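Putative peptidase (Chlamydophila abortus, PDB 3CE2) probably acts as a zinc-dependent oligopeptidase of the M3B family, degrading a variety of small bioactive peptides. Local coordinates at residues 12-15 against 16-19; 549-553 against 554-558; 73-76 against 77-81. All coordinates share one frame; numbering follows the deposited sequence.

In the fold
The three contacts are local and lie far apart on this largely helical chain. Contact 1 is a turn in the N-terminal loop, contact 3 two successive turns of helix 66-96, and contact 2 the C-terminal end of helix 536-553. Their centres are 38 Å (1 and 3), 40 Å (2 and 3) and 45 Å (1 and 2) apart; even the nearest atoms of contacts 1 and 3 stay about 21 Å from each other. None reaches the zinc held by His402, His406 and Glu430, where the histidines belong to an HExxH motif on helix 394-416. Contact 3 meets His420 just beyond that helix, while contact 2 packs on helix 431-447, which follows Glu430 directly.

Contact 1 (12-15 against 16-19); sequences VRPR and SEIS
Arg13 and Ile18 make the main side-chain meeting of this turn. The methyl CD1 of Ile18 sits over one face of the Arg13 guanidinium, displaced toward its rim, and comes 3.5 Å from Arg13 NH2. The isoleucine's chi2 of -64° turns this methyl toward the arginine, whose own chain folds at chi2 and chi3 to bring the flat group round.

The charged pair is looser. Glu17 lays its carboxylate beside aliphatic atoms, with OE2 3.4 Å from Pro14 CD and 3.6 Å from Arg13 CG. The guanidinium and carboxylate planes are turned 57° apart, and Arg13 NE stays 5.8 Å from Glu17 OE2, so opposite charges are neighbours without forming a salt bridge.

Backbone bonds draw the chain into the turn. Glu17 N donates to Pro14 O at 3.0 Å and Ile18 N to Arg15 O at 2.9 Å, both three residues back, the spacing of a 3-10 turn; both N-H...O angles are 158°.

This turn belongs to the exposed loop ahead of helix 33-42. Arg15 reaches away from it to a salt bridge with Asp363 on strand 362-363 and a hydrogen bond with Asn367; Arg13 shares a backbone bond with Leu368, and Ile18 rests on Cys23 and Asn367.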
ATOM      1  N   VAL A  12     -22.967  21.275 -10.281  1.00 60.88           N
ATOM      2  CA  VAL A  12     -21.897  20.580 -10.979  1.00 54.18           C
ATOM      3  C   VAL A  12     -21.401  21.376 -12.187  1.00 55.26           C
ATOM      4  O   VAL A  12     -22.198  21.900 -12.954  1.00 61.05           O
ATOM      5  CB  VAL A  12     -22.402  19.180 -11.424  1.00 53.97           C
ATOM      6  CG1 VAL A  12     -21.326  18.393 -12.152  1.00 47.12           C
ATOM      7  CG2 VAL A  12     -22.915  18.381 -10.212  1.00 48.24           C
ATOM      8  N   ARG A  13     -20.084  21.471 -12.356  1.00 55.30           N
ATOM      9  CA  ARG A  13     -19.518  22.238 -13.471  1.00 52.44           C
ATOM     10  C   ARG A  13     -18.590  21.419 -14.360  1.00 46.84           C
ATOM     11  O   ARG A  13     -18.004  20.447 -13.930  1.00 48.27           O
ATOM     12  CB  ARG A  13     -18.797  23.489 -12.960  1.00 53.90           C
ATOM     13  CG  ARG A  13     -19.576  24.775 -13.162  1.00 59.04           C
ATOM     14  CD  ARG A  13     -19.669  25.574 -11.865  1.00 68.28           C
ATOM     15  NE  ARG A  13     -18.686  25.124 -10.875  1.00 71.47           N
ATOM     16  CZ  ARG A  13     -17.667  25.856 -10.437  1.00 70.61           C
ATOM     17  NH1 ARG A  13     -17.496  27.095 -10.890  1.00 71.89           N
ATOM     18  NH2 ARG A  13     -16.825  25.347  -9.543  1.00 66.45           N
ATOM     19  N   PRO A  14     -18.474  21.802 -15.627  1.00 43.08           N
ATOM     20  CA  PRO A  14     -17.486  21.100 -16.430  1.00 47.61           C
ATOM     21  C   PRO A  14     -16.079  21.650 -16.193  1.00 48.52           C
ATOM     22  O   PRO A  14     -15.922  22.791 -15.740  1.00 45.97           O
ATOM     23  CB  PRO A  14     -17.939  21.356 -17.880  1.00 48.18           C
ATOM     24  CG  PRO A  14     -19.072  22.407 -17.799  1.00 46.54           C
ATOM     25  CD  PRO A  14     -19.216  22.832 -16.374  1.00 44.45           C
ATOM     26  N   ARG A  15     -15.069  20.849 -16.521  1.00 47.08           N
ATOM     27  CA  ARG A  15     -13.700  21.270 -16.303  1.00 54.37           C
ATOM     28  C   ARG A  15     -13.473  22.712 -16.761  1.00 56.13           C
ATOM     29  O   ARG A  15     -12.897  23.512 -16.035  1.00 59.60           O
ATOM     30  CB  ARG A  15     -12.706  20.342 -17.009  1.00 50.58           C
ATOM     31  CG  ARG A  15     -11.253  20.738 -16.775  1.00 48.50           C
ATOM     32  CD  ARG A  15     -10.895  20.538 -15.310  1.00 49.76           C
ATOM     33  NE  ARG A  15      -9.496  20.818 -14.992  1.00 49.77           N
ATOM     34  CZ  ARG A  15      -8.914  20.547 -13.815  1.00 52.20           C
ATOM     35  NH1 ARG A  15      -9.593  19.945 -12.841  1.00 43.73           N
ATOM     36  NH2 ARG A  15      -7.637  20.863 -13.612  1.00 51.73           N
ATOM     37  N   SER A  16     -13.934  23.041 -17.962  1.00 61.27           N
ATOM     38  CA  SER A  16     -13.527  24.282 -18.612  1.00 58.41           C
ATOM     39  C   SER A  16     -14.064  25.540 -17.930  1.00 59.06           C
ATOM     40  O   SER A  16     -13.600  26.638 -18.208  1.00 60.21           O
ATOM     41  CB  SER A  16     -13.889  24.258 -20.095  1.00 55.79           C
ATOM     42  OG  SER A  16     -15.291  24.338 -20.260  1.00 62.32           O
ATOM     43  N   GLU A  17     -15.023  25.380 -17.028  1.00 61.58           N
ATOM     44  CA  GLU A  17     -15.553  26.521 -16.292  1.00 67.73           C
ATOM     45  C   GLU A  17     -14.946  26.639 -14.893  1.00 63.60           C
ATOM     46  O   GLU A  17     -15.369  27.468 -14.096  1.00 65.08           O
ATOM     47  CB  GLU A  17     -17.089  26.445 -16.215  1.00 71.97           C
ATOM     48  CG  GLU A  17     -17.813  26.756 -17.556  1.00 78.59           C
ATOM     49  CD  GLU A  17     -19.329  26.433 -17.539  1.00 81.39           C
ATOM     50  OE1 GLU A  17     -19.948  26.430 -18.643  1.00 81.16           O
ATOM     51  OE2 GLU A  17     -19.900  26.189 -16.434  1.00 80.77           O
ATOM     52  N   ILE A  18     -13.959  25.803 -14.590  1.00 62.82           N
ATOM     53  CA  ILE A  18     -13.358  25.787 -13.258  1.00 59.43           C
ATOM     54  C   ILE A  18     -12.242  26.811 -13.249  1.00 61.50           C
ATOM     55  O   ILE A  18     -11.439  26.865 -14.183  1.00 61.53           O
ATOM     56  CB  ILE A  18     -12.806  24.381 -12.876  1.00 57.01           C
ATOM     57  CG1 ILE A  18     -13.912  23.323 -12.975  1.00 51.27           C
ATOM     58  CG2 ILE A  18     -12.251  24.374 -11.452  1.00 51.08           C
ATOM     59  CD1 ILE A  18     -15.048  23.544 -11.989  1.00 46.55           C
ATOM     60  N   SER A  19     -12.210  27.644 -12.215  1.00 60.10           N
ATOM     61  CA  SER A  19     -11.196  28.686 -12.140  1.00 68.32           C
ATOM     62  C   SER A  19      -9.854  28.064 -11.762  1.00 68.29           C
ATOM     63  O   SER A  19      -9.780  27.253 -10.836  1.00 62.40           O
ATOM     64  CB  SER A  19     -11.598  29.790 -11.157  1.00 73.07           C
ATOM     65  OG  SER A  19     -11.248  29.446  -9.829  1.00 76.02           O
TER

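Contact 2 (549-553 against 554-558); sequences LEKIL and NNEDN
Asn554 folds its amide back against Glu550 because its CG stands anti to its own carbonyl carbon (chi1 -73°), and Glu550 bends at chi2 so that its carboxylate turns up to meet it. Asn554 ND2 ends 3.5 Å from Glu550 OE2 and 3.2 Å from Glu550 O, with the amide and carboxylate planes nearly perpendicular.

Asn555 has a positive phi of 50°, which takes the chain out of the helix and ends it in a Schellman motif. Glu556 N then bonds to Lys551 O at 3.0 Å, almost straight at 177°, while Asn555 N reaches Ile552 O at 3.3 Å from well above the carbonyl plane. One residue earlier, Asn554 N makes two weak bonds, to Glu550 O and to Lys551 O, the latter thus serving two donors.

Beyond this turn, Glu556 lays its methylene CG 4.2 Å from Lys551 CB, an aliphatic touch between chains whose polar ends go elsewhere: Glu556 OE1 forms a salt bridge with Lys594, and Lys551 NZ a weak bond with Gly583 O.

The motif closes helix 536-553 and leads into helix 559-567, on which Lys551 and Ile552 pack. Glu550 lies on helix 590-607, and Leu549 and Leu553 lean on helix 431-447.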
ATOM      1  N   LEU A 549       6.414   8.200  14.914  1.00 36.48           N
ATOM      2  CA  LEU A 549       5.523   9.197  15.513  1.00 43.43           C
ATOM      3  C   LEU A 549       5.678   9.315  17.037  1.00 44.50           C
ATOM      4  O   LEU A 549       5.757  10.422  17.586  1.00 51.92           O
ATOM      5  CB  LEU A 549       4.063   8.910  15.125  1.00 36.61           C
ATOM      6  CG  LEU A 549       3.068   9.896  15.706  1.00 38.28           C
ATOM      7  CD1 LEU A 549       3.429  11.329  15.323  1.00 41.02           C
ATOM      8  CD2 LEU A 549       1.652   9.541  15.279  1.00 40.22           C
ATOM      9  N   GLU A 550       5.729   8.174  17.718  1.00 47.83           N
ATOM     10  CA  GLU A 550       5.856   8.159  19.173  1.00 48.28           C
ATOM     11  C   GLU A 550       7.144   8.864  19.622  1.00 49.32           C
ATOM     12  O   GLU A 550       7.116   9.701  20.522  1.00 52.28           O
ATOM     13  CB  GLU A 550       5.815   6.722  19.682  1.00 54.33           C
ATOM     14  CG  GLU A 550       5.967   6.563  21.201  1.00 63.43           C
ATOM     15  CD  GLU A 550       4.684   6.855  21.971  1.00 66.02           C
ATOM     16  OE1 GLU A 550       3.723   7.414  21.382  1.00 68.33           O
ATOM     17  OE2 GLU A 550       4.642   6.515  23.172  1.00 66.72           O
ATOM     18  N   LYS A 551       8.260   8.548  18.974  1.00 45.03           N
ATOM     19  CA  LYS A 551       9.513   9.220  19.254  1.00 43.72           C
ATOM     20  C   LYS A 551       9.379  10.724  19.056  1.00 48.80           C
ATOM     21  O   LYS A 551       9.908  11.508  19.842  1.00 47.44           O
ATOM     22  CB  LYS A 551      10.630   8.677  18.368  1.00 43.79           C
ATOM     23  CG  LYS A 551      11.003   7.234  18.650  1.00 45.79           C
ATOM     24  CD  LYS A 551      12.135   6.717  17.731  1.00 47.72           C
ATOM     25  CE  LYS A 551      12.732   5.447  18.344  1.00 52.88           C
ATOM     26  NZ  LYS A 551      13.230   4.461  17.345  1.00 58.36           N
ATOM     27  N   ILE A 552       8.662  11.133  18.013  1.00 47.30           N
ATOM     28  CA  ILE A 552       8.554  12.548  17.717  1.00 41.55           C
ATOM     29  C   ILE A 552       7.693  13.232  18.764  1.00 43.79           C
ATOM     30  O   ILE A 552       8.015  14.327  19.209  1.00 43.41           O
ATOM     31  CB  ILE A 552       7.997  12.801  16.297  1.00 40.45           C
ATOM     32  CG1 ILE A 552       9.082  12.552  15.259  1.00 39.54           C
ATOM     33  CG2 ILE A 552       7.448  14.239  16.160  1.00 35.62           C
ATOM     34  CD1 ILE A 552       8.531  12.156  13.906  1.00 38.80           C
ATOM     35  N   LEU A 553       6.590  12.607  19.166  1.00 47.21           N
ATOM     36  CA  LEU A 553       5.735  13.259  20.178  1.00 51.86           C
ATOM     37  C   LEU A 553       6.369  13.321  21.583  1.00 54.09           C
ATOM     38  O   LEU A 553       5.895  14.032  22.450  1.00 48.96           O
ATOM     39  CB  LEU A 553       4.349  12.624  20.238  1.00 46.14           C
ATOM     40  CG  LEU A 553       3.537  12.709  18.948  1.00 50.98           C
ATOM     41  CD1 LEU A 553       2.375  11.675  18.927  1.00 46.00           C
ATOM     42  CD2 LEU A 553       3.038  14.141  18.720  1.00 46.98           C
ATOM     43  N   ASN A 554       7.449  12.582  21.791  1.00 60.54           N
ATOM     44  CA  ASN A 554       8.145  12.579  23.072  1.00 60.24           C
ATOM     45  C   ASN A 554       9.524  13.236  23.039  1.00 63.94           C
ATOM     46  O   ASN A 554      10.244  13.227  24.042  1.00 61.97           O
ATOM     47  CB  ASN A 554       8.275  11.146  23.557  1.00 56.71           C
ATOM     48  CG  ASN A 554       6.966  10.594  24.030  1.00 60.03           C
ATOM     49  OD1 ASN A 554       6.211  11.274  24.733  1.00 61.65           O
ATOM     50  ND2 ASN A 554       6.674   9.359  23.647  1.00 58.57           N
ATOM     51  N   ASN A 555       9.869  13.798  21.879  1.00 64.53           N
ATOM     52  CA  ASN A 555      11.174  14.404  21.610  1.00 66.72           C
ATOM     53  C   ASN A 555      12.325  13.504  21.976  1.00 67.88           C
ATOM     54  O   ASN A 555      13.252  13.931  22.649  1.00 72.14           O
ATOM     55  CB  ASN A 555      11.312  15.745  22.323  1.00 66.18           C
ATOM     56  CG  ASN A 555       9.978  16.404  22.534  1.00 70.74           C
ATOM     57  OD1 ASN A 555       9.251  16.058  23.465  1.00 74.75           O
ATOM     58  ND2 ASN A 555       9.625  17.338  21.655  1.00 69.58           N
ATOM     59  N   GLU A 556      12.266  12.259  21.534  1.00 68.38           N
ATOM     60  CA  GLU A 556      13.300  11.306  21.871  1.00 75.60           C
ATOM     61  C   GLU A 556      14.478  11.522  20.969  1.00 81.84           C
ATOM     62  O   GLU A 556      14.327  11.511  19.753  1.00 87.14           O
ATOM     63  CB  GLU A 556      12.772   9.899  21.731  1.00 78.48           C
ATOM     64  CG  GLU A 556      11.387   9.784  22.308  1.00 84.31           C
ATOM     65  CD  GLU A 556      11.237   8.585  23.197  1.00 84.81           C
ATOM     66  OE1 GLU A 556      11.848   7.539  22.866  1.00 85.70           O
ATOM     67  OE2 GLU A 556      10.515   8.698  24.221  1.00 83.99           O
ATOM     68  N   ASP A 557      15.648  11.727  21.575  1.00 88.46           N
ATOM     69  CA  ASP A 557      16.852  12.159  20.856  1.00 87.19           C
ATOM     70  C   ASP A 557      16.484  13.101  19.696  1.00 82.09           C
ATOM     71  O   ASP A 557      15.728  14.060  19.897  1.00 81.12           O
ATOM     72  CB  ASP A 557      17.686  10.945  20.384  1.00 93.69           C
ATOM     73  CG  ASP A 557      16.910  10.008  19.445  1.00 91.82           C
ATOM     74  OD1 ASP A 557      16.499   8.911  19.911  1.00 86.33           O
ATOM     75  OD2 ASP A 557      16.722  10.380  18.254  1.00 86.99           O
ATOM     76  N   ASN A 558      17.019  12.850  18.499  1.00 70.26           N
ATOM     77  CA  ASN A 558      16.546  13.588  17.345  1.00 66.12           C
ATOM     78  C   ASN A 558      15.798  12.636  16.430  1.00 59.00           C
ATOM     79  O   ASN A 558      16.316  12.132  15.440  1.00 59.56           O
ATOM     80  CB  ASN A 558      17.617  14.490  16.670  1.00 68.08           C
ATOM     81  CG  ASN A 558      18.886  13.750  16.283  1.00 72.13           C
ATOM     82  OD1 ASN A 558      19.415  13.955  15.197  1.00 74.41           O
ATOM     83  ND2 ASN A 558      19.385  12.904  17.167  1.00 74.21           N
TER

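Contact 3 (73-76 against 77-81); sequences LTTL and FSIER
Phe77 touches Leu73, one turn back, and its neighbour Leu76. Leu73 CB lies 4.0 Å from Phe77 CE2, and Leu76 CD1 approaches Phe77 CD1 at 3.8 Å, coming obliquely to the ring. In the plane of the same ring, at its edge, stands OE1 of Glu80, which also meets Leu76 CD1 at 3.8 Å; Leu76 and Glu80 run alongside each other, pointing the same way. As modelled, Leu76 has its CG between its backbone N and carbonyl carbon (chi1 86°), which puts CD1 near both Phe77 and Glu80. Further round the helix, Thr75 CG2 and Ile79 CD1 lie side by side at 4.2 Å.

What sets these spacings is the helical backbone. Phe77 N bonds to Leu73 O at 2.8 Å, with an N-H...O angle of 170°, Ile79 N to Thr75 O at 3.2 Å and Glu80 N to Leu76 O at 2.9 Å, each four residues back. Ser78 N makes only weak bonds, shared between Thr74 O and Thr75 O. The threonine hydroxyls bond one turn earlier, Thr74 OG1 to Leu70 O and Thr75 OG1 to Ser71 O.

Around this core, Phe77 meets Tyr151 edge-to-face and the His420 ring with nearly parallel planes. All of it belongs to helix 66-96, with Leu73 on helix 149-156, Ile79 and Glu80 on Phe117 of helix 101-120, and Arg81 reaching out to a salt bridge with Asp381.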
ATOM      1  N   LEU A  73      22.949   1.924 -18.819  1.00 46.72           N
ATOM      2  CA  LEU A  73      22.175   2.494 -17.726  1.00 42.77           C
ATOM      3  C   LEU A  73      21.916   3.979 -17.969  1.00 48.29           C
ATOM      4  O   LEU A  73      20.793   4.448 -17.862  1.00 57.77           O
ATOM      5  CB  LEU A  73      22.928   2.337 -16.406  1.00 38.18           C
ATOM      6  CG  LEU A  73      23.291   0.927 -15.967  1.00 40.99           C
ATOM      7  CD1 LEU A  73      23.944   0.968 -14.605  1.00 39.73           C
ATOM      8  CD2 LEU A  73      22.060   0.022 -15.931  1.00 43.63           C
ATOM      9  N   THR A  74      22.972   4.714 -18.279  1.00 45.77           N
ATOM     10  CA  THR A  74      22.909   6.146 -18.454  1.00 51.03           C
ATOM     11  C   THR A  74      21.827   6.512 -19.462  1.00 52.71           C
ATOM     12  O   THR A  74      21.074   7.480 -19.296  1.00 54.60           O
ATOM     13  CB  THR A  74      24.304   6.658 -18.934  1.00 55.93           C
ATOM     14  OG1 THR A  74      25.162   6.768 -17.792  1.00 62.35           O
ATOM     15  CG2 THR A  74      24.230   8.017 -19.627  1.00 53.67           C
ATOM     16  N   THR A  75      21.755   5.707 -20.504  1.00 50.91           N
ATOM     17  CA  THR A  75      20.951   6.022 -21.648  1.00 55.63           C
ATOM     18  C   THR A  75      19.538   5.577 -21.407  1.00 55.15           C
ATOM     19  O   THR A  75      18.598   6.233 -21.843  1.00 54.32           O
ATOM     20  CB  THR A  75      21.489   5.308 -22.884  1.00 57.71           C
ATOM     21  OG1 THR A  75      22.696   5.962 -23.296  1.00 59.35           O
ATOM     22  CG2 THR A  75      20.478   5.354 -23.999  1.00 54.75           C
ATOM     23  N   LEU A  76      19.380   4.468 -20.701  1.00 49.77           N
ATOM     24  CA  LEU A  76      18.046   4.014 -20.468  1.00 48.12           C
ATOM     25  C   LEU A  76      17.376   4.832 -19.368  1.00 50.82           C
ATOM     26  O   LEU A  76      16.189   5.153 -19.475  1.00 47.60           O
ATOM     27  CB  LEU A  76      17.976   2.494 -20.304  1.00 49.23           C
ATOM     28  CG  LEU A  76      18.186   1.765 -19.001  1.00 54.45           C
ATOM     29  CD1 LEU A  76      16.913   1.859 -18.188  1.00 59.65           C
ATOM     30  CD2 LEU A  76      18.476   0.326 -19.326  1.00 50.91           C
ATOM     31  N   PHE A  77      18.131   5.231 -18.348  1.00 50.88           N
ATOM     32  CA  PHE A  77      17.571   6.117 -17.323  1.00 50.13           C
ATOM     33  C   PHE A  77      17.145   7.456 -17.908  1.00 49.57           C
ATOM     34  O   PHE A  77      16.235   8.105 -17.409  1.00 47.49           O
ATOM     35  CB  PHE A  77      18.544   6.345 -16.164  1.00 43.87           C
ATOM     36  CG  PHE A  77      18.780   5.118 -15.329  1.00 46.69           C
ATOM     37  CD1 PHE A  77      17.792   4.136 -15.216  1.00 48.68           C
ATOM     38  CD2 PHE A  77      19.980   4.938 -14.657  1.00 38.60           C
ATOM     39  CE1 PHE A  77      17.997   2.978 -14.433  1.00 44.18           C
ATOM     40  CE2 PHE A  77      20.198   3.792 -13.881  1.00 43.09           C
ATOM     41  CZ  PHE A  77      19.197   2.813 -13.764  1.00 46.13           C
ATOM     42  N   SER A  78      17.808   7.864 -18.976  1.00 49.89           N
ATOM     43  CA  SER A  78      17.574   9.168 -19.550  1.00 51.14           C
ATOM     44  C   SER A  78      16.249   9.158 -20.304  1.00 54.76           C
ATOM     45  O   SER A  78      15.442  10.076 -20.168  1.00 54.11           O
ATOM     46  CB  SER A  78      18.709   9.504 -20.516  1.00 54.46           C
ATOM     47  OG  SER A  78      18.795  10.901 -20.686  1.00 55.17           O
ATOM     48  N   ILE A  79      16.059   8.114 -21.109  1.00 52.45           N
ATOM     49  CA  ILE A  79      14.839   7.888 -21.870  1.00 53.49           C
ATOM     50  C   ILE A  79      13.671   7.713 -20.910  1.00 57.79           C
ATOM     51  O   ILE A  79      12.667   8.446 -20.978  1.00 55.11           O
ATOM     52  CB  ILE A  79      14.981   6.629 -22.759  1.00 51.51           C
ATOM     53  CG1 ILE A  79      15.866   6.935 -23.976  1.00 49.64           C
ATOM     54  CG2 ILE A  79      13.622   6.121 -23.216  1.00 54.66           C
ATOM     55  CD1 ILE A  79      16.362   5.709 -24.679  1.00 43.44           C
ATOM     56  N   GLU A  80      13.835   6.756 -20.000  1.00 55.70           N
ATOM     57  CA  GLU A  80      12.828   6.430 -19.006  1.00 54.97           C
ATOM     58  C   GLU A  80      12.367   7.690 -18.317  1.00 52.45           C
ATOM     59  O   GLU A  80      11.175   7.874 -18.035  1.00 51.47           O
ATOM     60  CB  GLU A  80      13.395   5.451 -17.984  1.00 53.42           C
ATOM     61  CG  GLU A  80      12.465   5.117 -16.850  1.00 62.18           C
ATOM     62  CD  GLU A  80      13.096   4.177 -15.821  1.00 67.80           C
ATOM     63  OE1 GLU A  80      14.079   3.469 -16.162  1.00 70.26           O
ATOM     64  OE2 GLU A  80      12.601   4.144 -14.668  1.00 73.77           O
ATOM     65  N   ARG A  81      13.309   8.580 -18.059  1.00 48.10           N
ATOM     66  CA  ARG A  81      12.973   9.774 -17.334  1.00 46.02           C
ATOM     67  C   ARG A  81      12.016  10.647 -18.153  1.00 52.36           C
ATOM     68  O   ARG A  81      11.052  11.207 -17.603  1.00 50.08           O
ATOM     69  CB  ARG A  81      14.242  10.512 -16.992  1.00 50.88           C
ATOM     70  CG  ARG A  81      14.044  11.787 -16.237  1.00 56.18           C
ATOM     71  CD  ARG A  81      15.399  12.286 -15.834  1.00 59.48           C
ATOM     72  NE  ARG A  81      15.337  13.660 -15.366  1.00 59.35           N
ATOM     73  CZ  ARG A  81      16.345  14.260 -14.751  1.00 53.78           C
ATOM     74  NH1 ARG A  81      17.471  13.590 -14.533  1.00 46.36           N
ATOM     75  NH2 ARG A  81      16.218  15.514 -14.352  1.00 49.67           N
TER